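Local coordinates for protein alpha-amylase (Eubacterium rectale DSM 17629, PDB 6AZ5) that is a family 41 carbohydrate-binding module of a surface-anchored gut bacterial amylase and probably helps the enzyme hold on to starch, at residues K65-K70 and F90-D95. Sequence-based numbering, arbitrary orientation.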
ATOM      1  N   LYS A  65       9.484  10.706  -8.019  1.00 27.41           N
ATOM      2  CA  LYS A  65      10.363   9.546  -7.913  1.00 20.74           C
ATOM      3  C   LYS A  65       9.570   8.244  -7.905  1.00 21.28           C
ATOM      4  O   LYS A  65       8.402   8.211  -7.506  1.00 27.80           O
ATOM      5  CB  LYS A  65      11.219   9.630  -6.653  1.00 20.00           C
ATOM      6  CG  LYS A  65      12.154  10.828  -6.599  1.00 24.83           C
ATOM      7  CD  LYS A  65      13.607  10.381  -6.574  1.00 40.72           C
ATOM      8  CE  LYS A  65      14.489  11.393  -5.861  1.00 39.97           C
ATOM      9  NZ  LYS A  65      14.410  12.735  -6.496  1.00 41.31           N
ATOM     10  N   THR A  66      10.207   7.168  -8.339  1.00 20.64           N
ATOM     11  CA  THR A  66       9.569   5.861  -8.332  1.00 20.54           C
ATOM     12  C   THR A  66       9.838   5.120  -7.022  1.00 21.67           C
ATOM     13  O   THR A  66      10.971   5.050  -6.549  1.00 23.32           O
ATOM     14  CB  THR A  66      10.039   5.014  -9.520  1.00 21.75           C
ATOM     15  OG1 THR A  66       9.677   5.678 -10.736  1.00 24.93           O
ATOM     16  CG2 THR A  66       9.393   3.632  -9.493  1.00 21.32           C
ATOM     17  N   VAL A  67       8.774   4.583  -6.438  1.00 24.06           N
ATOM     18  CA  VAL A  67       8.869   3.817  -5.204  1.00 25.32           C
ATOM     19  C   VAL A  67       8.809   2.328  -5.485  1.00 20.55           C
ATOM     20  O   VAL A  67       7.952   1.872  -6.238  1.00 21.59           O
ATOM     21  CB  VAL A  67       7.735   4.182  -4.232  1.00 25.20           C
ATOM     22  CG1 VAL A  67       7.678   3.196  -3.070  1.00 16.89           C
ATOM     23  CG2 VAL A  67       7.905   5.605  -3.743  1.00 21.02           C
ATOM     24  N   GLY A  68       9.722   1.572  -4.885  1.00 22.88           N
ATOM     25  CA  GLY A  68       9.656   0.124  -4.936  1.00 19.28           C
ATOM     26  C   GLY A  68       8.957  -0.380  -3.692  1.00 19.53           C
ATOM     27  O   GLY A  68       9.202   0.128  -2.601  1.00 19.02           O
ATOM     28  N   LEU A  69       8.082  -1.370  -3.843  1.00 17.24           N
ATOM     29  CA  LEU A  69       7.383  -1.909  -2.691  1.00 15.05           C
ATOM     30  C   LEU A  69       6.804  -3.297  -2.936  1.00 19.15           C
ATOM     31  O   LEU A  69       6.648  -3.728  -4.071  1.00 15.75           O
ATOM     32  CB  LEU A  69       6.254  -0.967  -2.260  1.00 16.21           C
ATOM     33  CG  LEU A  69       4.904  -1.166  -2.955  1.00 13.84           C
ATOM     34  CD1 LEU A  69       3.821  -0.396  -2.233  1.00 15.10           C
ATOM     35  CD2 LEU A  69       4.958  -0.754  -4.421  1.00 18.02           C
ATOM     36  N   LYS A  70       6.479  -3.986  -1.848  1.00 17.01           N
ATOM     37  CA  LYS A  70       5.683  -5.201  -1.917  1.00 22.63           C
ATOM     38  C   LYS A  70       4.968  -5.428  -0.588  1.00 18.78           C
ATOM     39  O   LYS A  70       5.498  -5.116   0.476  1.00 16.78           O
ATOM     40  CB  LYS A  70       6.559  -6.404  -2.280  1.00 23.07           C
ATOM     41  CG  LYS A  70       7.640  -6.697  -1.269  1.00 27.45           C
ATOM     42  CD  LYS A  70       8.586  -7.787  -1.762  1.00 40.09           C
ATOM     43  CE  LYS A  70       9.475  -7.286  -2.881  1.00 34.98           C
ATOM     44  NZ  LYS A  70      10.595  -8.229  -3.164  1.00 33.69           N
ATOM     45  N   PHE A  90       5.430   2.235  -8.148  1.00 17.46           N
ATOM     46  CA  PHE A  90       4.584   3.315  -8.638  1.00 19.17           C
ATOM     47  C   PHE A  90       5.354   4.614  -8.547  1.00 21.59           C
ATOM     48  O   PHE A  90       6.448   4.663  -7.987  1.00 18.72           O
ATOM     49  CB  PHE A  90       3.269   3.415  -7.856  1.00 18.07           C
ATOM     50  CG  PHE A  90       3.431   3.834  -6.416  1.00 15.86           C
ATOM     51  CD1 PHE A  90       3.668   2.891  -5.428  1.00 15.86           C
ATOM     52  CD2 PHE A  90       3.306   5.165  -6.045  1.00 21.92           C
ATOM     53  CE1 PHE A  90       3.804   3.268  -4.095  1.00 17.35           C
ATOM     54  CE2 PHE A  90       3.441   5.554  -4.712  1.00 17.78           C
ATOM     55  CZ  PHE A  90       3.693   4.601  -3.735  1.00 17.41           C
ATOM     56  N   THR A  91       4.784   5.670  -9.109  1.00 20.50           N
ATOM     57  CA  THR A  91       5.422   6.974  -9.074  1.00 17.10           C
ATOM     58  C   THR A  91       4.603   7.921  -8.210  1.00 14.88           C
ATOM     59  O   THR A  91       3.388   7.998  -8.343  1.00 20.33           O
ATOM     60  CB  THR A  91       5.594   7.545 -10.497  1.00 18.46           C
ATOM     61  OG1 THR A  91       6.373   6.634 -11.282  1.00 19.23           O
ATOM     62  CG2 THR A  91       6.292   8.896 -10.461  1.00 18.89           C
ATOM     63  N   ILE A  92       5.273   8.625  -7.308  1.00 19.91           N
ATOM     64  CA  ILE A  92       4.607   9.595  -6.452  1.00 19.76           C
ATOM     65  C   ILE A  92       4.164  10.799  -7.282  1.00 17.53           C
ATOM     66  O   ILE A  92       4.995  11.551  -7.786  1.00 19.01           O
ATOM     67  CB  ILE A  92       5.531  10.039  -5.312  1.00 22.01           C
ATOM     68  CG1 ILE A  92       6.040   8.810  -4.549  1.00 16.76           C
ATOM     69  CG2 ILE A  92       4.819  11.018  -4.390  1.00 18.75           C
ATOM     70  CD1 ILE A  92       7.233   9.101  -3.665  1.00 20.95           C
ATOM     71  N   SER A  93       2.852  10.962  -7.433  1.00 22.15           N
ATOM     72  CA  SER A  93       2.288  11.995  -8.304  1.00 20.32           C
ATOM     73  C   SER A  93       2.263  13.375  -7.656  1.00 21.11           C
ATOM     74  O   SER A  93       2.279  14.391  -8.345  1.00 28.96           O
ATOM     75  CB  SER A  93       0.868  11.619  -8.728  1.00 22.77           C
ATOM     76  OG  SER A  93      -0.063  11.872  -7.689  1.00 25.12           O
ATOM     77  N   GLY A  94       2.208  13.416  -6.332  1.00 22.21           N
ATOM     78  CA  GLY A  94       2.128  14.685  -5.636  1.00 18.72           C
ATOM     79  C   GLY A  94       0.765  15.340  -5.773  1.00 20.71           C
ATOM     80  O   GLY A  94       0.620  16.529  -5.503  1.00 24.65           O
ATOM     81  N   ASP A  95      -0.240  14.573  -6.193  1.00 22.16           N
ATOM     82  CA  ASP A  95      -1.596  15.108  -6.312  1.00 25.39           C
ATOM     83  C   ASP A  95      -2.096  15.573  -4.948  1.00 26.07           C
ATOM     84  O   ASP A  95      -1.571  15.160  -3.913  1.00 25.24           O
ATOM     85  CB  ASP A  95      -2.563  14.075  -6.903  1.00 23.79           C
ATOM     86  CG  ASP A  95      -2.386  13.888  -8.415  1.00 31.83           C
ATOM     87  OD1 ASP A  95      -1.864  14.806  -9.087  1.00 37.66           O
ATOM     88  OD2 ASP A  95      -2.782  12.823  -8.940  1.00 28.47           O
TER
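Val67 and Phe90 form an antiparallel hydrogen-bonded pair in which each backbone amide is satisfied by the other residue's carbonyl. Val67 N lies 2.8 Å from Phe90 O, and Phe90 N returns a longer bond of 3.2 Å to Val67 O. Two residues further on, where the backbone of 90-95 has left its strand, Ile92 N still donates to Lys65 O at 3.2 Å, so the pairing outlasts the strand proper. Lys65 O also receives a CA-H...O contact from Thr91, as Phe90 O does from Thr66.

Thr66 and Thr91 make the non-hydrogen-bonded pair on the exposed face. Each OG1 is anti to its own carbonyl carbon (chi1 -61° and -58°), and the two hydroxyls meet tip to tip at 3.5 Å, a weak hydrogen bond. Beta-branched and polar, threonine suits both an extended backbone and this outer surface.

The other face is apolar. Compact, beta-branched Val67 suits a strand beside a ring: its CB sits over one face of Phe90, toward the rim, 4.3 Å from the centroid in a CH-pi contact. Flat Phe90 also offers an edge, which Leu69 CD2 approaches in plane. Val67 CG1 lies 4.0 Å from Phe90 CE1, while CG2 packs against the apolar branch of Ile92, 3.6 Å from its CD1; Met27 of strand 24-29 also touches Val67 and Leu69. Beyond the strand, Ser93 OG accepts from Asp95 N in an ST turn, and Glu98 takes the amides of Ser93 and Gly94. One face polar and one buried is the pattern of an antiparallel strand pair in the beta-sandwich fold expected of a CBM41 module.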